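Local coordinates for periplasmic His/Glu/Gln/Arg/opine family-binding protein (Silicibacter pomeroyi, PDB 3I6V), which binds lysine between its two lobes and probably delivers such amino acids to an ABC transporter as its periplasmic receptor, at residues G10-Y15 and A110-T115; D52-I57 and E130-E135; A70-S73 and E77-E80. All coordinates share one frame; numbering follows the deposited sequence.

Contact 1 of 3, residues G10-Y15 and A110-T115; sequences GTEGAY and AAQTAT. With LYS (lysine), chain B.
Gln112 and Glu12 approach each other from opposite directions, and together they hold the side-chain ammonium (NZ) of the bound lysine. One hydrogen bond joins the two residues directly: Gln112 NE2 donates to Glu12 OE2 (2.9 Å, N-H...O angle 152°), arriving on the syn side of the carboxylate and 24° out of its plane. Two more go to the ligand, whose NZ donates to Glu12 OE1 at 2.7 Å and to Gln112 OE1 at the same length. A carboxylate suits this place because it offers one oxygen to each partner; an amide suits the facing place because it can donate a hydrogen bond through NE2 and accept one through OE1. Both chains are extended, with CG anti to the backbone N (chi1 -173° in Glu12), which carries their polar ends into the cleft of this type 2 periplasmic binding protein, where they meet. The aromatic contribution is that of Tyr15: the ligand NZ sits 3.2 Å above the centre of its ring, a placement suited to cation-pi attraction. At the ligand's other end, Thr115 CA approaches the carboxylate OXT to 3.1 Å, while Thr115 OG1 donates back to Gln112 O at 2.7 Å.

Contact 2 of 3, residues D52-I57 and E130-E135; sequences DWDSII and EFATPE. With LYS (lysine), chain B.
Ala132 O accepts two hydrogen bonds, one from water 1 (2.7 Å) and one from Gln112 NE2. The same water accepts from Asp54 N at 3.0 Å, so a single molecule bridges the backbones of the two segments, which share no direct hydrogen bond. What direct touch there is between them is slight. Asp54 OD2 lies 3.6 Å from Ala132 CB, the carboxylate being brought near by a first torsion that sets CG beside the backbone N (chi1 -65°). At Ala132 the small methyl group lets the carboxylate and the bridging water come close to the chain, and at the exposed position of Asp54 an acidic group can remain in touch with solvent.

Next to Asp54 in the chain, Trp53 forms an aromatic wall of the pocket. It presents one face of its indole to the aliphatic part of the bound lysine, with the ligand CE 3.6 Å above the plane and displaced from the ring centre, while Ile56 CG2 packs against the opposite face. The ring nitrogen NE1 donates to Ala114 O, which helps to fix the rotation of the indole. Replacing Trp53 by an alanine would probably leave one side of the ligand's methylenes without its flat cover, and Ala114 O without this donor. Across the pocket, Pro134 CG comes within 3.5 Å of the ligand NZ, a compact, rigid ring beside the ammonium group at the first turn of helix 134-142. Thr133, the N-cap residue of that helix, accepts a hydrogen bond at OG1 from Glu136 N. Two segments from facing sides of the cleft, meeting around a bound ligand, are consistent with the closed form of a family 3 solute-binding protein.

Contact 3 of 3, residues A70-S73 and E77-E80; sequences AGMS and ERDE. With NA (sodium ion), chain C; LYS (lysine), chain B.
Arg78 NH1 is shared between the protein and the ligand: it donates to Ser73 O at 3.0 Å and to the lysine carboxylate O at 2.7 Å. The bond to Ser73 O runs along a lone pair in the carbonyl plane, and the acceptor lies only 7° out of the guanidinium plane. NH2 completes a two-pronged grip by donating to the ligand OXT (2.9 Å, N-H...O angle 166°). Arginine fits because its guanidinium presents two N-H donors along one edge to both carboxylate oxygens.

Segment 70-73 adds bonds to both alpha groups, and Ile116 N gives the ligand another. Ser73 N donates to the ligand O at 2.8 Å, while the ligand's alpha-amino N donates to Gly71 O and, at 2.9 Å, to Ser73 OG. Glycine suits its positive phi, which other residues adopt less readily, and the short serine side chain brings its hydroxyl within bonding distance.

In the next shell, Met72 lays CG over one face of the guanidinium, 3.6 Å from NH1; CG anti to the backbone N (chi1 -176°) sends the thioether chain to Arg78. Ala114 O accepts from NH2. Beyond, Asp79 of helix 76-79 binds the sodium ion through O and OD1, with Ile82, Asp83 and Glu186 completing the site. Arginine against carboxylate, and carbonyl and hydroxyl oxygens around the ammonium, imply recognition of the zwitterionic group common to alpha-amino acids.

The three contacts converge on one bound lysine. Centres of contacts 1 and 2 lie about 4 Å apart, and contact 3 is about 12 and 13 Å from them. Contacts 1 and 2 span the cleft and reach the same mixed sheet, where strands 108-112 and 127-131 are parallel neighbours; their segments alternate along the chain. Contact 3 is local, nested within the loops closed by both others, and follows strand 67-68, which pairs with strand 7-11 in the parallel sheet. Contact 1 binds chiefly the ligand's side-chain end, though Thr115 nears its carboxylate; contact 3 binds the alpha-carbon end, and Trp53 packs between. Segments from both sides of the cleft thus probably enclose the lysine.

Contact 1 of 3, residues G10-Y15 and A110-T115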
loop_
_atom_site.group_PDB
_atom_site.type_symbol
_atom_site.label_atom_id
_atom_site.label_comp_id
_atom_site.label_asym_id
_atom_site.label_seq_id
_atom_site.Cartn_x
_atom_site.Cartn_y
_atom_site.Cartn_z
ATOM N N GLY A 10 5.509 11.942 1.395
ATOM C CA GLY A 10 6.261 10.923 0.663
ATOM C C GLY A 10 5.384 9.740 0.238
ATOM O O GLY A 10 4.626 9.188 1.049
ATOM N N THR A 11 5.506 9.335 -1.030
ATOM C CA THR A 11 4.795 8.196 -1.557
ATOM C C THR A 11 5.673 7.444 -2.553
ATOM O O THR A 11 6.734 7.967 -2.995
ATOM C CB THR A 11 3.410 8.583 -2.149
ATOM O OG1 THR A 11 2.615 7.398 -2.306
ATOM C CG2 THR A 11 3.517 9.334 -3.504
ATOM N N GLU A 12 5.249 6.214 -2.877
ATOM C CA GLU A 12 6.005 5.352 -3.767
ATOM C C GLU A 12 5.809 5.763 -5.250
ATOM O O GLU A 12 6.742 5.690 -6.023
ATOM C CB GLU A 12 5.573 3.896 -3.590
ATOM C CG GLU A 12 6.418 2.891 -4.344
ATOM C CD GLU A 12 5.947 1.422 -4.171
ATOM O OE1 GLU A 12 4.855 1.161 -3.604
ATOM O OE2 GLU A 12 6.675 0.525 -4.631
ATOM N N GLY A 13 4.587 6.122 -5.627
ATOM C CA GLY A 13 4.304 6.505 -7.018
ATOM C C GLY A 13 4.301 5.324 -7.982
ATOM O O GLY A 13 4.502 5.494 -9.193
ATOM N N ALA A 14 4.046 4.127 -7.465
ATOM C CA ALA A 14 4.089 2.922 -8.286
ATOM C C ALA A 14 3.152 1.844 -7.780
ATOM O O ALA A 14 3.406 0.659 -7.952
ATOM C CB ALA A 14 5.549 2.396 -8.400
ATOM N N TYR A 15 2.042 2.247 -7.179
ATOM C CA TYR A 15 1.212 1.263 -6.492
ATOM C C TYR A 15 -0.260 1.560 -6.723
ATOM O O TYR A 15 -0.985 1.886 -5.773
ATOM C CB TYR A 15 1.574 1.278 -4.982
ATOM C CG TYR A 15 0.995 0.152 -4.155
ATOM C CD1 TYR A 15 0.933 -1.171 -4.659
ATOM C CD2 TYR A 15 0.518 0.400 -2.860
ATOM C CE1 TYR A 15 0.420 -2.236 -3.871
ATOM C CE2 TYR A 15 -0.002 -0.660 -2.063
ATOM C CZ TYR A 15 -0.055 -1.963 -2.590
ATOM O OH TYR A 15 -0.551 -2.982 -1.833
ATOM N N ALA A 110 6.635 -14.801 -5.769
ATOM C CA ALA A 110 7.127 -13.435 -5.871
ATOM C C ALA A 110 6.407 -12.548 -4.836
ATOM O O ALA A 110 5.212 -12.684 -4.610
ATOM C CB ALA A 110 6.873 -12.872 -7.284
ATOM N N ALA A 111 7.157 -11.640 -4.228
ATOM C CA ALA A 111 6.549 -10.620 -3.352
ATOM C C ALA A 111 7.434 -9.399 -3.418
ATOM O O ALA A 111 8.661 -9.498 -3.614
ATOM C CB ALA A 111 6.443 -11.114 -1.889
ATOM N N GLN A 112 6.830 -8.242 -3.230
ATOM C CA GLN A 112 7.619 -7.023 -3.106
ATOM C C GLN A 112 8.499 -7.019 -1.861
ATOM O O GLN A 112 8.059 -7.402 -0.755
ATOM C CB GLN A 112 6.719 -5.781 -3.148
ATOM C CG GLN A 112 7.521 -4.450 -3.069
ATOM C CD GLN A 112 6.671 -3.222 -3.338
ATOM O OE1 GLN A 112 5.472 -3.232 -3.138
ATOM N NE2 GLN A 112 7.296 -2.164 -3.818
ATOM N N THR A 113 9.733 -6.540 -2.028
ATOM C CA THR A 113 10.673 -6.411 -0.923
ATOM C C THR A 113 10.114 -5.539 0.202
ATOM O O THR A 113 9.358 -4.621 -0.060
ATOM C CB THR A 113 12.009 -5.750 -1.389
ATOM O OG1 THR A 113 12.512 -6.470 -2.522
ATOM C CG2 THR A 113 13.022 -5.866 -0.340
ATOM N N ALA A 114 10.504 -5.830 1.437
ATOM C CA ALA A 114 10.116 -5.006 2.598
ATOM C C ALA A 114 8.601 -4.863 2.783
ATOM O O ALA A 114 8.129 -3.775 3.113
ATOM C CB ALA A 114 10.801 -3.570 2.541
ATOM N N THR A 115 7.848 -5.944 2.561
ATOM C CA THR A 115 6.399 -5.902 2.788
ATOM C C THR A 115 5.968 -7.022 3.748
ATOM O O THR A 115 6.709 -7.991 3.977
ATOM C CB THR A 115 5.583 -6.091 1.477
ATOM O OG1 THR A 115 5.913 -7.336 0.884
ATOM C CG2 THR A 115 5.820 -4.908 0.468
HETATM N N LYS B . 0.378 -3.134 2.832
HETATM C CA LYS B . 1.564 -4.012 2.567
HETATM C C LYS B . 2.721 -3.652 3.471
HETATM O O LYS B . 2.634 -2.633 4.171
HETATM C CB LYS B . 1.997 -3.905 1.083
HETATM C CG LYS B . 2.559 -2.544 0.669
HETATM C CD LYS B . 2.884 -2.545 -0.865
HETATM C CE LYS B . 3.546 -1.205 -1.355
HETATM N NZ LYS B . 3.735 -1.236 -2.894
HETATM O OXT LYS B . 3.768 -4.361 3.497
#

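Contact 2 of 3, residues D52-I57 and E130-E135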
loop_
_atom_site.group_PDB
_atom_site.type_symbol
_atom_site.label_atom_id
_atom_site.label_comp_id
_atom_site.label_asym_id
_atom_site.label_seq_id
_atom_site.Cartn_x
_atom_site.Cartn_y
_atom_site.Cartn_z
ATOM N N ASP A 52 11.345 5.513 -3.783
ATOM C CA ASP A 52 11.188 4.076 -3.998
ATOM C C ASP A 52 10.811 3.417 -2.649
ATOM O O ASP A 52 11.218 3.878 -1.560
ATOM C CB ASP A 52 12.489 3.414 -4.526
ATOM C CG ASP A 52 12.895 3.905 -5.949
ATOM O OD1 ASP A 52 14.069 3.732 -6.304
ATOM O OD2 ASP A 52 12.064 4.463 -6.691
ATOM N N TRP A 53 10.059 2.333 -2.761
ATOM C CA TRP A 53 9.590 1.574 -1.603
ATOM C C TRP A 53 10.726 1.070 -0.719
ATOM O O TRP A 53 10.666 1.235 0.500
ATOM C CB TRP A 53 8.692 0.421 -2.056
ATOM C CG TRP A 53 8.169 -0.371 -0.885
ATOM C CD1 TRP A 53 8.692 -1.533 -0.394
ATOM C CD2 TRP A 53 7.089 -0.009 -0.013
ATOM N NE1 TRP A 53 7.974 -1.946 0.707
ATOM C CE2 TRP A 53 6.981 -1.031 0.958
ATOM C CE3 TRP A 53 6.166 1.065 0.012
ATOM C CZ2 TRP A 53 5.996 -1.017 1.958
ATOM C CZ3 TRP A 53 5.179 1.082 1.004
ATOM C CH2 TRP A 53 5.098 0.044 1.958
ATOM N N ASP A 54 11.781 0.508 -1.326
ATOM C CA ASP A 54 12.919 -0.072 -0.579
ATOM C C ASP A 54 13.518 0.882 0.444
ATOM O O ASP A 54 13.930 0.471 1.544
ATOM C CB ASP A 54 14.046 -0.523 -1.529
ATOM C CG ASP A 54 13.618 -1.668 -2.454
ATOM O OD1 ASP A 54 12.479 -2.162 -2.297
ATOM O OD2 ASP A 54 14.411 -2.076 -3.361
ATOM N N SER A 55 13.539 2.162 0.117
ATOM C CA SER A 55 14.195 3.109 0.999
ATOM C C SER A 55 13.193 4.136 1.597
ATOM O O SER A 55 13.620 5.138 2.136
ATOM C CB SER A 55 15.307 3.838 0.195
ATOM O OG SER A 55 14.718 4.544 -0.904
ATOM N N ILE A 56 11.879 3.890 1.504
ATOM C CA ILE A 56 10.892 4.910 1.901
ATOM C C ILE A 56 10.914 5.184 3.417
ATOM O O ILE A 56 10.692 6.324 3.851
ATOM C CB ILE A 56 9.460 4.584 1.366
ATOM C CG1 ILE A 56 8.607 5.846 1.295
ATOM C CG2 ILE A 56 8.798 3.383 2.155
ATOM C CD1 ILE A 56 7.413 5.714 0.307
ATOM N N ILE A 57 11.212 4.160 4.213
ATOM C CA ILE A 57 11.334 4.362 5.648
ATOM C C ILE A 57 12.652 5.085 6.005
ATOM O O ILE A 57 12.601 6.109 6.664
ATOM C CB ILE A 57 11.087 3.079 6.470
ATOM C CG1 ILE A 57 9.591 2.705 6.428
ATOM C CG2 ILE A 57 11.538 3.284 7.939
ATOM C CD1 ILE A 57 9.228 1.419 7.277
ATOM N N GLU A 130 12.095 -11.755 -3.946
ATOM C CA GLU A 130 11.711 -10.355 -3.710
ATOM C C GLU A 130 12.016 -9.449 -4.892
ATOM O O GLU A 130 13.072 -9.573 -5.478
ATOM C CB GLU A 130 12.466 -9.838 -2.494
ATOM C CG GLU A 130 11.971 -10.494 -1.222
ATOM C CD GLU A 130 12.645 -9.954 0.029
ATOM O OE1 GLU A 130 12.066 -9.056 0.674
ATOM O OE2 GLU A 130 13.728 -10.453 0.398
ATOM N N PHE A 131 11.097 -8.532 -5.200
ATOM C CA PHE A 131 11.263 -7.541 -6.260
ATOM C C PHE A 131 11.038 -6.136 -5.706
ATOM O O PHE A 131 10.203 -5.936 -4.815
ATOM C CB PHE A 131 10.248 -7.808 -7.399
ATOM C CG PHE A 131 10.476 -9.112 -8.071
ATOM C CD1 PHE A 131 9.851 -10.278 -7.601
ATOM C CD2 PHE A 131 11.409 -9.209 -9.105
ATOM C CE1 PHE A 131 10.101 -11.509 -8.183
ATOM C CE2 PHE A 131 11.670 -10.450 -9.701
ATOM C CZ PHE A 131 11.013 -11.600 -9.234
ATOM N N ALA A 132 11.764 -5.171 -6.264
ATOM C CA ALA A 132 11.738 -3.775 -5.800
ATOM C C ALA A 132 10.383 -3.111 -5.982
ATOM O O ALA A 132 9.991 -2.269 -5.161
ATOM C CB ALA A 132 12.863 -2.950 -6.514
ATOM N N THR A 133 9.645 -3.455 -7.040
ATOM C CA THR A 133 8.417 -2.714 -7.336
ATOM C C THR A 133 7.255 -3.670 -7.477
ATOM O O THR A 133 7.476 -4.855 -7.740
ATOM C CB THR A 133 8.530 -1.893 -8.663
ATOM O OG1 THR A 133 8.535 -2.813 -9.763
ATOM C CG2 THR A 133 9.796 -0.970 -8.685
ATOM N N PRO A 134 6.011 -3.179 -7.338
ATOM C CA PRO A 134 4.867 -4.078 -7.488
ATOM C C PRO A 134 4.752 -4.640 -8.931
ATOM O O PRO A 134 4.495 -5.836 -9.140
ATOM C CB PRO A 134 3.685 -3.165 -7.181
ATOM C CG PRO A 134 4.279 -2.073 -6.248
ATOM C CD PRO A 134 5.583 -1.817 -6.972
ATOM N N GLU A 135 4.972 -3.785 -9.928
ATOM C CA GLU A 135 4.887 -4.269 -11.302
ATOM C C GLU A 135 5.868 -5.407 -11.598
ATOM O O GLU A 135 5.539 -6.299 -12.362
ATOM C CB GLU A 135 5.026 -3.127 -12.326
ATOM C CG GLU A 135 4.788 -3.614 -13.821
ATOM C CD GLU A 135 3.462 -4.426 -14.070
ATOM O OE1 GLU A 135 2.394 -4.162 -13.415
ATOM O OE2 GLU A 135 3.505 -5.340 -14.962
HETATM N N LYS B . 0.378 -3.134 2.832
HETATM C CA LYS B . 1.564 -4.012 2.567
HETATM C C LYS B . 2.721 -3.652 3.471
HETATM O O LYS B . 2.634 -2.633 4.171
HETATM C CB LYS B . 1.997 -3.905 1.083
HETATM C CG LYS B . 2.559 -2.544 0.669
HETATM C CD LYS B . 2.884 -2.545 -0.865
HETATM C CE LYS B . 3.546 -1.205 -1.355
HETATM N NZ LYS B . 3.735 -1.236 -2.894
HETATM O OXT LYS B . 3.768 -4.361 3.497
HETATM O O HOH W 1 11.599 -0.248 -4.254
#

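Contact 3 of 3, residues A70-S73 and E77-E80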
loop_
_atom_site.group_PDB
_atom_site.type_symbol
_atom_site.label_atom_id
_atom_site.label_comp_id
_atom_site.label_asym_id
_atom_site.label_seq_id
_atom_site.Cartn_x
_atom_site.Cartn_y
_atom_site.Cartn_z
ATOM N N ALA A 70 1.504 5.607 1.485
ATOM C CA ALA A 70 2.016 4.743 0.415
ATOM C C ALA A 70 1.533 3.313 0.616
ATOM O O ALA A 70 2.314 2.362 0.496
ATOM C CB ALA A 70 3.590 4.789 0.389
ATOM N N GLY A 71 0.252 3.162 0.941
ATOM C CA GLY A 71 -0.359 1.835 1.175
ATOM C C GLY A 71 0.369 0.973 2.206
ATOM O O GLY A 71 0.365 -0.247 2.094
ATOM N N MET A 72 0.973 1.610 3.212
ATOM C CA MET A 72 1.853 0.915 4.188
ATOM C C MET A 72 0.993 0.425 5.362
ATOM O O MET A 72 0.379 1.247 6.033
ATOM C CB MET A 72 2.926 1.871 4.738
ATOM C CG MET A 72 3.992 1.202 5.722
ATOM S SD MET A 72 5.337 2.288 6.229
ATOM C CE MET A 72 6.399 2.059 4.824
ATOM N N SER A 73 0.966 -0.888 5.587
ATOM C CA SER A 73 0.278 -1.461 6.729
ATOM C C SER A 73 0.944 -1.085 8.036
ATOM O O SER A 73 2.189 -1.059 8.144
ATOM C CB SER A 73 0.267 -2.987 6.626
ATOM O OG SER A 73 -0.570 -3.389 5.536
ATOM N N GLU A 77 6.534 -4.310 13.913
ATOM C CA GLU A 77 7.926 -4.261 13.437
ATOM C C GLU A 77 8.294 -2.871 12.922
ATOM O O GLU A 77 9.428 -2.383 13.141
ATOM C CB GLU A 77 8.181 -5.360 12.361
ATOM C CG GLU A 77 9.480 -5.134 11.555
ATOM C CD GLU A 77 9.856 -6.312 10.667
ATOM O OE1 GLU A 77 9.082 -7.301 10.595
ATOM O OE2 GLU A 77 10.928 -6.233 10.039
ATOM N N ARG A 78 7.369 -2.225 12.211
ATOM C CA ARG A 78 7.686 -0.899 11.665
ATOM C C ARG A 78 7.566 0.136 12.769
ATOM O O ARG A 78 8.232 1.140 12.762
ATOM C CB ARG A 78 6.801 -0.497 10.476
ATOM C CG ARG A 78 7.164 -1.288 9.207
ATOM C CD ARG A 78 6.006 -1.257 8.203
ATOM N NE ARG A 78 6.363 -1.978 6.974
ATOM C CZ ARG A 78 5.479 -2.455 6.112
ATOM N NH1 ARG A 78 4.184 -2.374 6.382
ATOM N NH2 ARG A 78 5.896 -3.086 5.022
ATOM N N ASP A 79 6.685 -0.118 13.702
ATOM C CA ASP A 79 6.613 0.733 14.913
ATOM C C ASP A 79 7.933 0.778 15.741
ATOM O O ASP A 79 8.109 1.684 16.584
ATOM C CB ASP A 79 5.380 0.337 15.742
ATOM C CG ASP A 79 5.167 1.227 16.979
ATOM O OD1 ASP A 79 5.232 2.502 16.879
ATOM O OD2 ASP A 79 4.941 0.639 18.064
ATOM N N GLU A 80 8.878 -0.140 15.485
ATOM C CA GLU A 80 10.207 -0.057 16.121
ATOM C C GLU A 80 10.977 1.158 15.650
ATOM O O GLU A 80 11.809 1.651 16.385
ATOM C CB GLU A 80 11.079 -1.298 15.840
ATOM C CG GLU A 80 10.419 -2.615 16.270
ATOM C CD GLU A 80 11.167 -3.848 15.750
ATOM O OE1 GLU A 80 12.215 -3.701 15.086
ATOM O OE2 GLU A 80 10.693 -4.971 16.007
HETATM NA NA NA C . 7.292 3.731 16.800
HETATM N N LYS B . 0.378 -3.134 2.832
HETATM C CA LYS B . 1.564 -4.012 2.567
HETATM C C LYS B . 2.721 -3.652 3.471
HETATM O O LYS B . 2.634 -2.633 4.171
HETATM C CB LYS B . 1.997 -3.905 1.083
HETATM C CG LYS B . 2.559 -2.544 0.669
HETATM C CD LYS B . 2.884 -2.545 -0.865
HETATM C CE LYS B . 3.546 -1.205 -1.355
HETATM N NZ LYS B . 3.735 -1.236 -2.894
HETATM O OXT LYS B . 3.768 -4.361 3.497
#